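Local coordinates for polyhedrin (Simulium ubiquitum cypovirus, PDB 5A9A), which packs into the microcrystalline occlusion bodies, called polyhedra, of an insect cypovirus, in which virus particles are embedded and protected between hosts, at the interface of chains A and B. Residues are numbered along the deposited sequence; one frame, centred on the assembly and turned at random. Chains: chain A/B, Polyhedrin.

Contacts 1 to 3 are patches of one interface between two copies of polyhedrin, in an assembly that holds three copies. Measured between the centres of their C-alpha atoms, contacts 1 and 2 lie about 34 Å apart, contacts 1 and 3 about 24 Å, and contacts 2 and 3 about 20 Å. The patches share no residue of the same chain, but A:Ile195 and B:Ile195 both enter contact 2. The interface is not an exact two-fold. Contact 1 relies on a water-bridged arginine, contact 2 on apolar packing, contact 3 on a backbone bridge and an arginine-carbonyl grip. Three separated patches would together restrict how the subunits can turn against each other.

Contact 1: the interface of chains A and B. Residues chain A 84, 88, 91; chain B 206-208, 213, 217.
The guanidinium of A:Arg88 lies with one face on B:Leu208, whose CG sits over its centre, 3.7 Å from CZ, while CB of A:His91 covers the opposite face nearer the rim. At its edge, in the plane, are OD1 of A:Asn84, a weak hydrogen-bond partner of NH1, and waters 1 and 2. Water 1 also lies over the A:His91 imidazole, whose CD2 meets CG of B:Asp213 at 3.8 Å, ring and carboxylate planes 59° apart. In this largely water-bridged patch of the subunit interface, A:Arg88 docks on strand 206-208 and helix 211-221 of chain B; arginine suits the place because its flat head can be sandwiched by carbon and still donate outward. NE and NH2 both hold water 1, which links to the backbone O of B:Asp213. NH2 also holds water 2, which meets OD2 of B:Asp213; OD2 itself stays 4.1 Å from NH2, where opposite charges would probably attract. With CG between the backbone N and the carbonyl carbon (chi1 39°) and chi2 extended, CD comes against CD1 of B:Leu206; the bend at chi3 (-62°) then turns the guanidinium toward B:Leu208. The B:Tyr217 ring edge meets CB of A:Arg88. Water 3 lies 2.7 Å from OD1 of A:Asn84 and 2.8 Å from the backbone N of B:Tyr207.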
loop_
_atom_site.group_PDB
_atom_site.type_symbol
_atom_site.label_atom_id
_atom_site.label_comp_id
_atom_site.label_asym_id
_atom_site.label_seq_id
_atom_site.Cartn_x
_atom_site.Cartn_y
_atom_site.Cartn_z
ATOM N N ASN A 84 21.599 2.753 9.232
ATOM C CA ASN A 84 22.715 2.038 8.620
ATOM C C ASN A 84 23.357 1.070 9.604
ATOM O O ASN A 84 23.523 -0.115 9.309
ATOM C CB ASN A 84 23.781 3.012 8.116
ATOM C CG ASN A 84 23.456 3.587 6.753
ATOM O OD1 ASN A 84 22.716 2.989 5.971
ATOM N ND2 ASN A 84 24.024 4.753 6.452
ATOM N N ARG A 88 22.770 -2.595 8.747
ATOM C CA ARG A 88 23.975 -3.015 8.043
ATOM C C ARG A 88 25.230 -2.576 8.792
ATOM O O ARG A 88 25.965 -1.696 8.341
ATOM C CB ARG A 88 23.983 -2.493 6.598
ATOM C CG ARG A 88 23.438 -1.087 6.409
ATOM C CD ARG A 88 23.417 -0.708 4.929
ATOM N NE ARG A 88 24.755 -0.706 4.338
ATOM C CZ ARG A 88 25.493 0.383 4.142
ATOM N NH1 ARG A 88 25.030 1.580 4.473
ATOM N NH2 ARG A 88 26.698 0.274 3.600
ATOM N N HIS A 91 28.219 0.064 9.089
ATOM C CA HIS A 91 28.322 1.050 8.015
ATOM C C HIS A 91 27.615 2.374 8.301
ATOM O O HIS A 91 27.378 3.161 7.385
ATOM C CB HIS A 91 27.784 0.459 6.713
ATOM C CG HIS A 91 28.562 -0.721 6.223
ATOM N ND1 HIS A 91 28.275 -2.013 6.605
ATOM C CD2 HIS A 91 29.625 -0.801 5.388
ATOM C CE1 HIS A 91 29.121 -2.841 6.017
ATOM N NE2 HIS A 91 29.955 -2.131 5.279
ATOM N N LEU B 206 18.050 2.102 1.742
ATOM C CA LEU B 206 19.374 2.224 2.341
ATOM C C LEU B 206 20.332 2.877 1.361
ATOM O O LEU B 206 20.235 2.668 0.153
ATOM C CB LEU B 206 19.916 0.853 2.739
ATOM C CG LEU B 206 19.222 0.158 3.911
ATOM C CD1 LEU B 206 19.633 -1.304 3.974
ATOM C CD2 LEU B 206 19.543 0.868 5.217
ATOM N N TYR B 207 21.262 3.664 1.889
ATOM C CA TYR B 207 22.253 4.330 1.059
ATOM C C TYR B 207 23.631 3.720 1.279
ATOM O O TYR B 207 24.163 3.737 2.390
ATOM C CB TYR B 207 22.259 5.831 1.349
ATOM C CG TYR B 207 20.960 6.497 0.967
ATOM C CD1 TYR B 207 19.899 6.556 1.861
ATOM C CD2 TYR B 207 20.785 7.050 -0.295
ATOM C CE1 TYR B 207 18.701 7.153 1.511
ATOM C CE2 TYR B 207 19.595 7.647 -0.654
ATOM C CZ TYR B 207 18.556 7.699 0.251
ATOM O OH TYR B 207 17.370 8.297 -0.108
ATOM N N LEU B 208 24.192 3.168 0.209
ATOM C CA LEU B 208 25.487 2.503 0.264
ATOM C C LEU B 208 26.477 3.249 -0.631
ATOM O O LEU B 208 26.214 3.470 -1.813
ATOM C CB LEU B 208 25.355 1.039 -0.171
ATOM C CG LEU B 208 24.382 0.168 0.638
ATOM C CD1 LEU B 208 22.951 0.300 0.132
ATOM C CD2 LEU B 208 24.809 -1.294 0.601
ATOM N N ASP B 213 30.934 -1.949 -0.195
ATOM C CA ASP B 213 29.937 -1.955 0.867
ATOM C C ASP B 213 28.687 -2.717 0.428
ATOM O O ASP B 213 28.028 -3.375 1.235
ATOM C CB ASP B 213 29.564 -0.520 1.247
ATOM C CG ASP B 213 30.714 0.229 1.903
ATOM O OD1 ASP B 213 31.840 -0.312 1.925
ATOM O OD2 ASP B 213 30.499 1.359 2.390
ATOM N N TYR B 217 26.957 -6.132 1.971
ATOM C CA TYR B 217 25.546 -6.211 2.355
ATOM C C TYR B 217 24.879 -7.451 1.765
ATOM O O TYR B 217 24.196 -8.198 2.464
ATOM C CB TYR B 217 24.801 -4.959 1.889
ATOM C CG TYR B 217 23.324 -4.937 2.238
ATOM C CD1 TYR B 217 22.884 -4.415 3.449
ATOM C CD2 TYR B 217 22.370 -5.418 1.348
ATOM C CE1 TYR B 217 21.537 -4.384 3.769
ATOM C CE2 TYR B 217 21.022 -5.395 1.661
ATOM C CZ TYR B 217 20.612 -4.875 2.871
ATOM O OH TYR B 217 19.272 -4.846 3.188
HETATM O O HOH W 1 26.913 -2.676 3.544
HETATM O O HOH W 2 28.085 2.611 2.646
HETATM O O HOH W 3 21.007 4.451 4.548
#

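Contact 2: the interface of chains A and B. Residues chain A 57, 59, 186, 195; chain B 195-196.
Helix 191-197 of chain B presses its Ile195 and Gln196 against strand 57-62 of chain A, the loop carrying A:Tyr186, and the same helix of chain A. CG of B:Gln196 lies over one face of the A:Phe57 ring, 3.9 Å from the ring centroid and offset toward the rim. A long amide side chain suits this place, since a methylene can pack on the phenyl while the end stays polar: NE2 passes the ring near CD2 and makes a weak hydrogen bond to the phenol OH of A:Tyr186, the amide turned 86° from the tyrosine ring. B:Ile195 divides its branches. CG2, anti to the backbone N, meets CZ of A:Phe57 at 3.6 Å, whereas CD1 reaches CE1 of A:Tyr186 and, 4.0 Å away, CD1 of A:Ile195, the two isoleucines crossing at about a right angle. A:Asn59 adds a further polar link: its ND2 donates to the backbone O of B:Gln196 at 3.1 Å, approaching from above the carbonyl plane, and also contacts water 4, which lies 2.9 Å from the backbone O of B:Ile195. The amide thus serves two carbonyls late in the helix, one directly and one through water. The patch joins the subunits by apolar packing of isoleucine, phenylalanine and tyrosine, with polar links that should set its register.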
loop_
_atom_site.group_PDB
_atom_site.type_symbol
_atom_site.label_atom_id
_atom_site.label_comp_id
_atom_site.label_asym_id
_atom_site.label_seq_id
_atom_site.Cartn_x
_atom_site.Cartn_y
_atom_site.Cartn_z
ATOM N N PHE A 57 -10.089 -7.160 6.618
ATOM C CA PHE A 57 -8.965 -7.431 7.514
ATOM C C PHE A 57 -7.997 -6.261 7.571
ATOM O O PHE A 57 -7.752 -5.598 6.565
ATOM C CB PHE A 57 -8.219 -8.708 7.099
ATOM C CG PHE A 57 -7.692 -8.681 5.694
ATOM C CD1 PHE A 57 -6.430 -8.177 5.421
ATOM C CD2 PHE A 57 -8.450 -9.178 4.647
ATOM C CE1 PHE A 57 -5.940 -8.157 4.123
ATOM C CE2 PHE A 57 -7.967 -9.164 3.350
ATOM C CZ PHE A 57 -6.712 -8.653 3.088
ATOM N N ASN A 59 -4.273 -5.679 8.037
ATOM C CA ASN A 59 -2.880 -6.071 8.151
ATOM C C ASN A 59 -1.994 -4.926 7.690
ATOM O O ASN A 59 -2.471 -3.943 7.121
ATOM C CB ASN A 59 -2.586 -7.356 7.368
ATOM C CG ASN A 59 -2.775 -7.195 5.875
ATOM O OD1 ASN A 59 -2.946 -6.087 5.372
ATOM N ND2 ASN A 59 -2.732 -8.312 5.155
ATOM N N TYR A 186 -14.183 -16.061 1.213
ATOM C CA TYR A 186 -13.095 -16.257 0.263
ATOM C C TYR A 186 -13.473 -17.343 -0.732
ATOM O O TYR A 186 -12.648 -17.795 -1.524
ATOM C CB TYR A 186 -11.792 -16.568 0.993
ATOM C CG TYR A 186 -11.288 -15.350 1.713
ATOM C CD1 TYR A 186 -10.633 -14.343 1.019
ATOM C CD2 TYR A 186 -11.504 -15.179 3.074
ATOM C CE1 TYR A 186 -10.188 -13.209 1.660
ATOM C CE2 TYR A 186 -11.056 -14.049 3.728
ATOM C CZ TYR A 186 -10.404 -13.066 3.012
ATOM O OH TYR A 186 -9.960 -11.937 3.656
ATOM N N ILE A 195 -12.017 -8.642 -1.568
ATOM C CA ILE A 195 -10.750 -8.083 -2.031
ATOM C C ILE A 195 -10.870 -6.596 -2.363
ATOM O O ILE A 195 -10.032 -5.796 -1.947
ATOM C CB ILE A 195 -10.230 -8.833 -3.270
ATOM C CG1 ILE A 195 -9.799 -10.248 -2.883
ATOM C CG2 ILE A 195 -9.063 -8.081 -3.896
ATOM C CD1 ILE A 195 -9.601 -11.177 -4.062
ATOM N N ILE B 195 -3.961 -14.323 0.840
ATOM C CA ILE B 195 -4.258 -12.896 0.760
ATOM C C ILE B 195 -3.888 -12.163 2.048
ATOM O O ILE B 195 -3.252 -11.110 2.005
ATOM C CB ILE B 195 -5.747 -12.654 0.455
ATOM C CG1 ILE B 195 -6.068 -13.099 -0.973
ATOM C CG2 ILE B 195 -6.096 -11.183 0.637
ATOM C CD1 ILE B 195 -7.549 -13.229 -1.260
ATOM N N GLN B 196 -4.282 -12.722 3.188
ATOM C CA GLN B 196 -4.085 -12.056 4.469
ATOM C C GLN B 196 -2.642 -12.161 4.956
ATOM O O GLN B 196 -2.192 -11.337 5.748
ATOM C CB GLN B 196 -5.037 -12.635 5.517
ATOM C CG GLN B 196 -6.502 -12.368 5.223
ATOM C CD GLN B 196 -7.423 -12.884 6.311
ATOM O OE1 GLN B 196 -7.041 -13.732 7.113
ATOM N NE2 GLN B 196 -8.642 -12.365 6.349
HETATM O O HOH W 4 -2.490 -8.362 2.223
#

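Contact 3: the interface of chains A and B. Residues chain A 135, 137-138; chain B 26-27, 29, 31-33.
A sharp bend at chi2 (83°) folds A:Arg138 back, with its CG anti to the carbonyl carbon, and carries the guanidinium over chain B to the backbone carbonyl of B:Gly26. There the end of the group grips one oxygen with two nitrogens: NH1 and NH2 each lie 3.1 Å from O of B:Gly26. Both come from the same face of the carbonyl, NH1 well above its plane and NH2 tilted 23° from it, and each bond is bent, as expected when two N-H groups converge on one acceptor. NH1 also donates to the backbone O of A:Ala137, 2.9 Å away and close to the guanidinium plane, which ties the arginine to its own chain and should limit its rotation. That same oxygen accepts a hydrogen bond from the backbone N of B:Ile33 at 3.0 Å from the opposite face, within an antiparallel bridge that pairs A:Arg138 with B:Ala32. Small residues suit the surroundings: glycine, having no side chain, may leave room beside its carbonyl, and the methyl CB of B:Ala32 lets NH1 approach to 3.5 Å. B:Val29 crosses the arginine at about a right angle, offering CG2 to NH2. Beside the bridge, CB of A:Ala137 packs on CG1 of B:Ile33 at 3.7 Å, and the stem of A:Arg135 runs alongside the ring of B:Pro27. The site joins the chains through a backbone bridge reinforced by the A:Arg138 guanidinium, and so may contribute to holding the subunits in the crystalline polyhedron.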
loop_
_atom_site.group_PDB
_atom_site.type_symbol
_atom_site.label_atom_id
_atom_site.label_comp_id
_atom_site.label_asym_id
_atom_site.label_seq_id
_atom_site.Cartn_x
_atom_site.Cartn_y
_atom_site.Cartn_z
ATOM N N ARG A 135 16.293 -17.150 4.843
ATOM C CA ARG A 135 16.076 -18.480 4.285
ATOM C C ARG A 135 15.385 -19.418 5.275
ATOM O O ARG A 135 14.956 -20.511 4.898
ATOM C CB ARG A 135 17.401 -19.076 3.800
ATOM C CG ARG A 135 18.007 -18.312 2.624
ATOM C CD ARG A 135 19.445 -18.726 2.341
ATOM N NE ARG A 135 20.341 -18.376 3.439
ATOM C CZ ARG A 135 21.660 -18.546 3.417
ATOM N NH1 ARG A 135 22.252 -19.059 2.347
ATOM N NH2 ARG A 135 22.389 -18.198 4.469
ATOM N N ALA A 137 13.084 -17.776 7.422
ATOM C CA ALA A 137 11.968 -16.927 7.821
ATOM C C ALA A 137 10.681 -17.391 7.146
ATOM O O ALA A 137 10.709 -17.991 6.073
ATOM C CB ALA A 137 12.257 -15.479 7.477
ATOM N N ARG A 138 9.554 -17.119 7.794
ATOM C CA ARG A 138 8.248 -17.474 7.253
ATOM C C ARG A 138 7.285 -16.303 7.419
ATOM O O ARG A 138 7.648 -15.258 7.966
ATOM C CB ARG A 138 7.683 -18.713 7.962
ATOM C CG ARG A 138 8.261 -20.043 7.486
ATOM C CD ARG A 138 9.582 -20.383 8.163
ATOM N NE ARG A 138 10.080 -21.693 7.747
ATOM C CZ ARG A 138 10.827 -21.908 6.669
ATOM N NH1 ARG A 138 11.179 -20.897 5.881
ATOM N NH2 ARG A 138 11.232 -23.138 6.379
ATOM N N GLY B 26 14.987 -24.422 3.131
ATOM C CA GLY B 26 14.116 -23.619 3.970
ATOM C C GLY B 26 13.201 -22.702 3.173
ATOM O O GLY B 26 12.014 -22.596 3.469
ATOM N N PRO B 27 13.756 -22.012 2.166
ATOM C CA PRO B 27 12.958 -21.115 1.319
ATOM C C PRO B 27 11.846 -21.808 0.527
ATOM O O PRO B 27 10.960 -21.119 0.024
ATOM C CB PRO B 27 13.997 -20.529 0.359
ATOM C CG PRO B 27 15.278 -20.599 1.105
ATOM C CD PRO B 27 15.200 -21.863 1.912
ATOM N N VAL B 29 9.668 -24.203 1.642
ATOM C CA VAL B 29 8.478 -24.522 2.422
ATOM C C VAL B 29 7.401 -23.497 2.084
ATOM O O VAL B 29 7.691 -22.309 1.951
ATOM C CB VAL B 29 8.760 -24.471 3.936
ATOM C CG1 VAL B 29 7.480 -24.715 4.729
ATOM C CG2 VAL B 29 9.829 -25.483 4.314
ATOM N N ASP B 31 4.766 -20.736 2.346
ATOM C CA ASP B 31 4.741 -19.597 3.268
ATOM C C ASP B 31 6.123 -19.237 3.817
ATOM O O ASP B 31 6.242 -18.468 4.772
ATOM C CB ASP B 31 3.747 -19.820 4.410
ATOM C CG ASP B 31 2.368 -19.260 4.095
ATOM O OD1 ASP B 31 2.120 -18.926 2.919
ATOM O OD2 ASP B 31 1.529 -19.156 5.014
ATOM N N ALA B 32 7.168 -19.791 3.211
ATOM C CA ALA B 32 8.519 -19.313 3.473
ATOM C C ALA B 32 8.650 -17.925 2.857
ATOM O O ALA B 32 7.939 -17.590 1.912
ATOM C CB ALA B 32 9.549 -20.257 2.885
ATOM N N ILE B 33 9.556 -17.118 3.395
ATOM C CA ILE B 33 9.739 -15.757 2.909
ATOM C C ILE B 33 10.509 -15.718 1.592
ATOM O O ILE B 33 11.438 -16.494 1.377
ATOM C CB ILE B 33 10.483 -14.893 3.950
ATOM C CG1 ILE B 33 9.547 -14.529 5.107
ATOM C CG2 ILE B 33 11.040 -13.630 3.306
ATOM C CD1 ILE B 33 8.383 -13.645 4.702
#